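Local coordinates for uncharacterized protein (Pseudomonas aeruginosa PAO1, PDB 4R1D) that probably acts as a calcium-binding lipase effector of a bacterial type VI secretion system, an alpha/beta hydrolase held in check by the partner protein Tli4, at residues Y428-A433 / A542-A547; H279-A284 / Q536-D541. All blocks are in the same frame, centred on the assembly; numbering follows the deposited sequence.

Contact 1: residues Y428-A433 / A542-A547; sequences YAHYGA and ARAQWA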
loop_
_atom_site.group_PDB
_atom_site.type_symbol
_atom_site.label_atom_id
_atom_site.label_comp_id
_atom_site.label_asym_id
_atom_site.label_seq_id
_atom_site.Cartn_x
_atom_site.Cartn_y
_atom_site.Cartn_z
ATOM N N TYR A 428 -3.100 -21.908 12.451
ATOM C CA TYR A 428 -2.446 -21.661 13.736
ATOM C C TYR A 428 -2.230 -20.164 13.862
ATOM O O TYR A 428 -1.414 -19.575 13.151
ATOM C CB TYR A 428 -1.106 -22.409 13.798
ATOM C CG TYR A 428 -1.280 -23.915 13.780
ATOM C CD1 TYR A 428 -1.651 -24.590 12.611
ATOM C CD2 TYR A 428 -1.100 -24.657 14.940
ATOM C CE1 TYR A 428 -1.837 -25.982 12.615
ATOM C CE2 TYR A 428 -1.275 -26.030 14.946
ATOM C CZ TYR A 428 -1.644 -26.683 13.802
ATOM O OH TYR A 428 -1.804 -28.049 13.859
ATOM N N ALA A 429 -2.991 -19.531 14.745
ATOM C CA ALA A 429 -2.981 -18.079 14.828
ATOM C C ALA A 429 -2.344 -17.612 16.138
ATOM O O ALA A 429 -2.488 -18.265 17.165
ATOM C CB ALA A 429 -4.406 -17.563 14.725
ATOM N N HIS A 430 -1.641 -16.482 16.100
ATOM C CA HIS A 430 -1.188 -15.838 17.334
ATOM C C HIS A 430 -1.456 -14.333 17.242
ATOM O O HIS A 430 -1.520 -13.765 16.154
ATOM C CB HIS A 430 0.294 -16.138 17.637
ATOM C CG HIS A 430 1.240 -15.594 16.608
ATOM N ND1 HIS A 430 1.626 -16.316 15.497
ATOM C CD2 HIS A 430 1.850 -14.388 16.508
ATOM C CE1 HIS A 430 2.440 -15.577 14.759
ATOM N NE2 HIS A 430 2.588 -14.404 15.348
ATOM N N TYR A 431 -1.649 -13.688 18.380
ATOM C CA TYR A 431 -1.971 -12.272 18.371
ATOM C C TYR A 431 -1.613 -11.633 19.709
ATOM O O TYR A 431 -1.422 -12.334 20.703
ATOM C CB TYR A 431 -3.458 -12.063 18.044
ATOM C CG TYR A 431 -4.403 -12.710 19.036
ATOM C CD1 TYR A 431 -4.578 -14.090 19.063
ATOM C CD2 TYR A 431 -5.120 -11.937 19.948
ATOM C CE1 TYR A 431 -5.444 -14.688 19.979
ATOM C CE2 TYR A 431 -5.985 -12.521 20.853
ATOM C CZ TYR A 431 -6.146 -13.891 20.864
ATOM O OH TYR A 431 -7.010 -14.473 21.774
ATOM N N GLY A 432 -1.497 -10.310 19.710
ATOM C CA GLY A 432 -1.162 -9.550 20.905
ATOM C C GLY A 432 -2.421 -9.050 21.587
ATOM O O GLY A 432 -3.228 -8.335 20.987
ATOM N N ALA A 433 -2.587 -9.439 22.846
ATOM C CA ALA A 433 -3.754 -9.063 23.615
ATOM C C ALA A 433 -3.279 -8.516 24.949
ATOM O O ALA A 433 -3.125 -9.259 25.915
ATOM C CB ALA A 433 -4.640 -10.261 23.832
ATOM N N ALA A 542 9.895 -13.300 20.660
ATOM C CA ALA A 542 10.116 -14.742 20.753
ATOM C C ALA A 542 8.836 -15.572 20.672
ATOM O O ALA A 542 8.844 -16.682 20.151
ATOM C CB ALA A 542 10.882 -15.078 22.042
ATOM N N ARG A 543 7.739 -15.056 21.215
ATOM C CA ARG A 543 6.486 -15.815 21.211
ATOM C C ARG A 543 5.892 -15.949 19.810
ATOM O O ARG A 543 5.319 -16.990 19.466
ATOM C CB ARG A 543 5.469 -15.173 22.148
ATOM C CG ARG A 543 5.863 -15.281 23.611
ATOM C CD ARG A 543 5.028 -14.319 24.435
ATOM N NE ARG A 543 5.414 -12.939 24.163
ATOM C CZ ARG A 543 5.022 -11.905 24.899
ATOM N NH1 ARG A 543 4.202 -12.101 25.928
ATOM N NH2 ARG A 543 5.444 -10.684 24.609
ATOM N N ALA A 544 6.002 -14.880 19.017
ATOM C CA ALA A 544 5.475 -14.910 17.652
ATOM C C ALA A 544 6.284 -15.896 16.833
ATOM O O ALA A 544 5.728 -16.646 16.028
ATOM C CB ALA A 544 5.523 -13.519 17.012
ATOM N N GLN A 545 7.601 -15.872 17.033
ATOM C CA GLN A 545 8.525 -16.780 16.351
ATOM C C GLN A 545 8.241 -18.231 16.730
ATOM O O GLN A 545 8.198 -19.114 15.869
ATOM C CB GLN A 545 9.977 -16.404 16.690
ATOM C CG GLN A 545 10.330 -14.974 16.226
ATOM C CD GLN A 545 11.672 -14.474 16.721
ATOM O OE1 GLN A 545 12.302 -15.091 17.577
ATOM N NE2 GLN A 545 12.113 -13.335 16.183
ATOM N N TRP A 546 8.054 -18.464 18.024
ATOM C CA TRP A 546 7.730 -19.803 18.526
ATOM C C TRP A 546 6.450 -20.287 17.873
ATOM O O TRP A 546 6.385 -21.389 17.355
ATOM C CB TRP A 546 7.533 -19.781 20.051
ATOM C CG TRP A 546 7.473 -21.167 20.647
ATOM C CD1 TRP A 546 8.518 -21.865 21.187
ATOM C CD2 TRP A 546 6.325 -22.032 20.736
ATOM N NE1 TRP A 546 8.090 -23.098 21.617
ATOM C CE2 TRP A 546 6.751 -23.227 21.344
ATOM C CE3 TRP A 546 4.977 -21.904 20.367
ATOM C CZ2 TRP A 546 5.884 -24.295 21.582
ATOM C CZ3 TRP A 546 4.120 -22.963 20.601
ATOM C CH2 TRP A 546 4.575 -24.141 21.215
ATOM N N ALA A 547 5.411 -19.457 17.913
ATOM C CA ALA A 547 4.128 -19.867 17.357
ATOM C C ALA A 547 4.173 -20.150 15.849
ATOM O O ALA A 547 3.457 -21.018 15.359
ATOM C CB ALA A 547 3.035 -18.834 17.687
HETATM O O HOH W 1 0.672 -18.980 14.977
#
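His430, on strand 427-432, and Ala547, in the opening turns of helix 542-556, make the nearest backbone approach, their CA atoms 6.7 Å apart. The 161 Å² buried between the segments comes almost wholly from His430, Ala544 and Ala547. His430 CB points to the helix, and chi1 of 64°, with CG between the backbone N and the carbonyl carbon, turns the ring onto Ala544 and Ala547. One ring face takes the backbone of Ala544: the Ala544 CA lies 4.0 Å from the His430 ring centroid and 26° off the normal, a CH-pi contact shifted toward the rim. The Ala544 methyl reaches the same part of the ring, with CB 3.5 Å from His430 NE2. One turn on, Ala547 CB approaches obliquely, 3.6 Å from His430 ND1. At the ring edge, in its plane, a water sits 2.9 Å from His430 ND1. The same water gives weak hydrogen bonds to Tyr428 O (2.8 Å) and Ala547 O (3.5 Å), so one solvent molecule links strand backbone, imidazole and helix backbone. Tyr539 also meets the His430 ring, with the planes at about 75°. In the parallel sheet, strand 427-432 runs between strands 274-280 and 515-519, and backbone hydrogen bonds tie it to both. Helix 542-556 packs on the side of this sheet to which His430 points, and its later residues Tyr550, Lys554 and Ile555 receive the Tyr428 side chain.

Contact 2: residues H279-A284 / Q536-D541; sequences HGVQPA and QESYND
Val281 meets Ser538 from a left-handed backbone conformation (phi 41°, psi 46°), rare for a beta-branched residue, just where strand 274-280 gives way to a loop. Both of its methyls rest against the Ser538 hydroxyl from the same side: Ser538 OG is 3.6 Å from Val281 CG2 and 3.7 Å from Val281 CG1. The Ser538 chi1 of 66° directs OG into this contact, and a weak hydrogen bond to His535 O gives the hydroxyl a polar partner within its own loop. Beside this pair the phenol end of Tyr539 comes up to the Gly280 backbone, with Gly280 CA oblique to the ring; Tyr539 OH lies 3.6 Å from Gly280 N and 3.8 Å from Gly280 CA. The Tyr539 hydroxyl has its polar partner outside the contact, in a hydrogen bond to Thr254 O, which holds the phenol end beside the strand end. The turn thus meets the 3-10 segment 538-540 by van der Waals contact. Strand 274-280 pairs with strand 250-255 on one side and 427-432 on the other; Gly280 bonds through its backbone to Thr254 and Ser256, the latter where alpha/beta hydrolases usually carry the nucleophile elbow. Tyr539 also touches Val253 and, on helix 141-155, Val147.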
loop_
_atom_site.group_PDB
_atom_site.type_symbol
_atom_site.label_atom_id
_atom_site.label_comp_id
_atom_site.label_asym_id
_atom_site.label_seq_id
_atom_site.Cartn_x
_atom_site.Cartn_y
_atom_site.Cartn_z
ATOM N N HIS A 279 -1.055 -17.564 11.031
ATOM C CA HIS A 279 -1.387 -16.140 11.075
ATOM C C HIS A 279 -0.780 -15.491 12.311
ATOM O O HIS A 279 -0.965 -15.977 13.438
ATOM C CB HIS A 279 -2.901 -15.922 11.202
ATOM C CG HIS A 279 -3.709 -16.324 10.007
ATOM N ND1 HIS A 279 -3.389 -15.955 8.717
ATOM C CD2 HIS A 279 -4.893 -16.979 9.929
ATOM C CE1 HIS A 279 -4.315 -16.413 7.889
ATOM N NE2 HIS A 279 -5.240 -17.035 8.600
ATOM N N GLY A 280 -0.109 -14.363 12.104
ATOM C CA GLY A 280 0.348 -13.513 13.193
ATOM C C GLY A 280 -0.373 -12.175 13.158
ATOM O O GLY A 280 -0.501 -11.550 12.102
ATOM N N VAL A 281 -0.858 -11.750 14.318
ATOM C CA VAL A 281 -1.547 -10.469 14.495
ATOM C C VAL A 281 -2.521 -10.059 13.392
ATOM O O VAL A 281 -2.523 -8.901 12.960
ATOM C CB VAL A 281 -0.571 -9.296 14.805
ATOM C CG1 VAL A 281 0.252 -9.609 16.042
ATOM C CG2 VAL A 281 0.338 -8.961 13.585
ATOM N N GLN A 282 -3.371 -10.990 12.967
ATOM C CA GLN A 282 -4.346 -10.693 11.928
ATOM C C GLN A 282 -5.467 -9.844 12.504
ATOM O O GLN A 282 -6.036 -10.196 13.524
ATOM C CB GLN A 282 -4.963 -11.969 11.354
ATOM C CG GLN A 282 -5.886 -11.667 10.177
ATOM C CD GLN A 282 -6.586 -12.885 9.597
ATOM O OE1 GLN A 282 -6.078 -14.027 9.649
ATOM N NE2 GLN A 282 -7.763 -12.648 9.030
ATOM N N PRO A 283 -5.786 -8.731 11.847
ATOM C CA PRO A 283 -7.009 -7.996 12.193
ATOM C C PRO A 283 -8.177 -8.658 11.442
ATOM O O PRO A 283 -8.663 -8.140 10.424
ATOM C CB PRO A 283 -6.729 -6.599 11.648
ATOM C CG PRO A 283 -5.860 -6.843 10.437
ATOM C CD PRO A 283 -5.013 -8.067 10.780
ATOM N N ALA A 284 -8.610 -9.805 11.963
ATOM C CA ALA A 284 -9.494 -10.728 11.258
ATOM C C ALA A 284 -10.809 -10.060 10.919
ATOM O O ALA A 284 -11.404 -10.331 9.867
ATOM C CB ALA A 284 -9.735 -11.993 12.111
ATOM N N GLN A 536 3.712 -3.883 14.646
ATOM C CA GLN A 536 4.613 -3.773 13.520
ATOM C C GLN A 536 5.798 -4.700 13.695
ATOM O O GLN A 536 6.288 -5.285 12.726
ATOM C CB GLN A 536 5.129 -2.351 13.399
ATOM C CG GLN A 536 6.107 -2.195 12.261
ATOM C CD GLN A 536 5.421 -2.337 10.929
ATOM O OE1 GLN A 536 5.448 -3.403 10.302
ATOM N NE2 GLN A 536 4.784 -1.256 10.485
ATOM N N GLU A 537 6.238 -4.835 14.940
ATOM C CA GLU A 537 7.431 -5.608 15.251
ATOM C C GLU A 537 7.108 -6.984 15.833
ATOM O O GLU A 537 7.976 -7.618 16.408
ATOM C CB GLU A 537 8.303 -4.843 16.254
ATOM C CG GLU A 537 8.795 -3.494 15.761
ATOM C CD GLU A 537 9.723 -3.621 14.575
ATOM O OE1 GLU A 537 10.526 -4.571 14.556
ATOM O OE2 GLU A 537 9.650 -2.783 13.650
ATOM N N SER A 538 5.866 -7.439 15.699
ATOM C CA SER A 538 5.448 -8.678 16.378
ATOM C C SER A 538 6.353 -9.886 16.089
ATOM O O SER A 538 6.629 -10.694 16.983
ATOM C CB SER A 538 3.962 -9.000 16.112
ATOM O OG SER A 538 3.700 -9.311 14.747
ATOM N N TYR A 539 6.822 -10.019 14.851
ATOM C CA TYR A 539 7.601 -11.199 14.491
ATOM C C TYR A 539 9.022 -11.129 15.018
ATOM O O TYR A 539 9.804 -12.057 14.833
ATOM C CB TYR A 539 7.586 -11.457 12.980
ATOM C CG TYR A 539 6.475 -12.387 12.561
ATOM C CD1 TYR A 539 6.315 -13.637 13.183
ATOM C CD2 TYR A 539 5.579 -12.029 11.570
ATOM C CE1 TYR A 539 5.314 -14.492 12.807
ATOM C CE2 TYR A 539 4.550 -12.887 11.192
ATOM C CZ TYR A 539 4.427 -14.118 11.819
ATOM O OH TYR A 539 3.420 -14.970 11.443
ATOM N N ASN A 540 9.355 -10.014 15.659
ATOM C CA ASN A 540 10.626 -9.929 16.382
ATOM C C ASN A 540 10.516 -10.329 17.867
ATOM O O ASN A 540 11.494 -10.248 18.620
ATOM C CB ASN A 540 11.235 -8.535 16.216
ATOM C CG ASN A 540 11.673 -8.274 14.784
ATOM O OD1 ASN A 540 11.352 -7.237 14.195
ATOM N ND2 ASN A 540 12.394 -9.226 14.217
ATOM N N ASP A 541 9.332 -10.774 18.271
ATOM C CA ASP A 541 9.109 -11.238 19.641
ATOM C C ASP A 541 9.202 -12.756 19.660
ATOM O O ASP A 541 8.659 -13.422 18.775
ATOM C CB ASP A 541 7.729 -10.790 20.142
ATOM C CG ASP A 541 7.466 -11.192 21.596
ATOM O OD1 ASP A 541 7.140 -12.369 21.845
ATOM O OD2 ASP A 541 7.563 -10.318 22.476
#

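From the N terminus the chain passes 279-284, 428-433, 536-541 and 542-547 in turn. Contact 2 joins the first to the third, closing a loop of 251 residues; contact 1 joins the second to the fourth, closing one of 108. The two loops therefore cross rather than nest. On the sheet side the contacts share neighbouring strands, with probable hydrogen bonds from His430 N to His279 O and from Val281 N to His430 O, each 2.8 Å. On the other side 536-541 runs straight into 542-547, Asp541 being the helix N-cap. Together they bind the C-terminal loop and helix 542-556 to two adjacent strands of the parallel sheet.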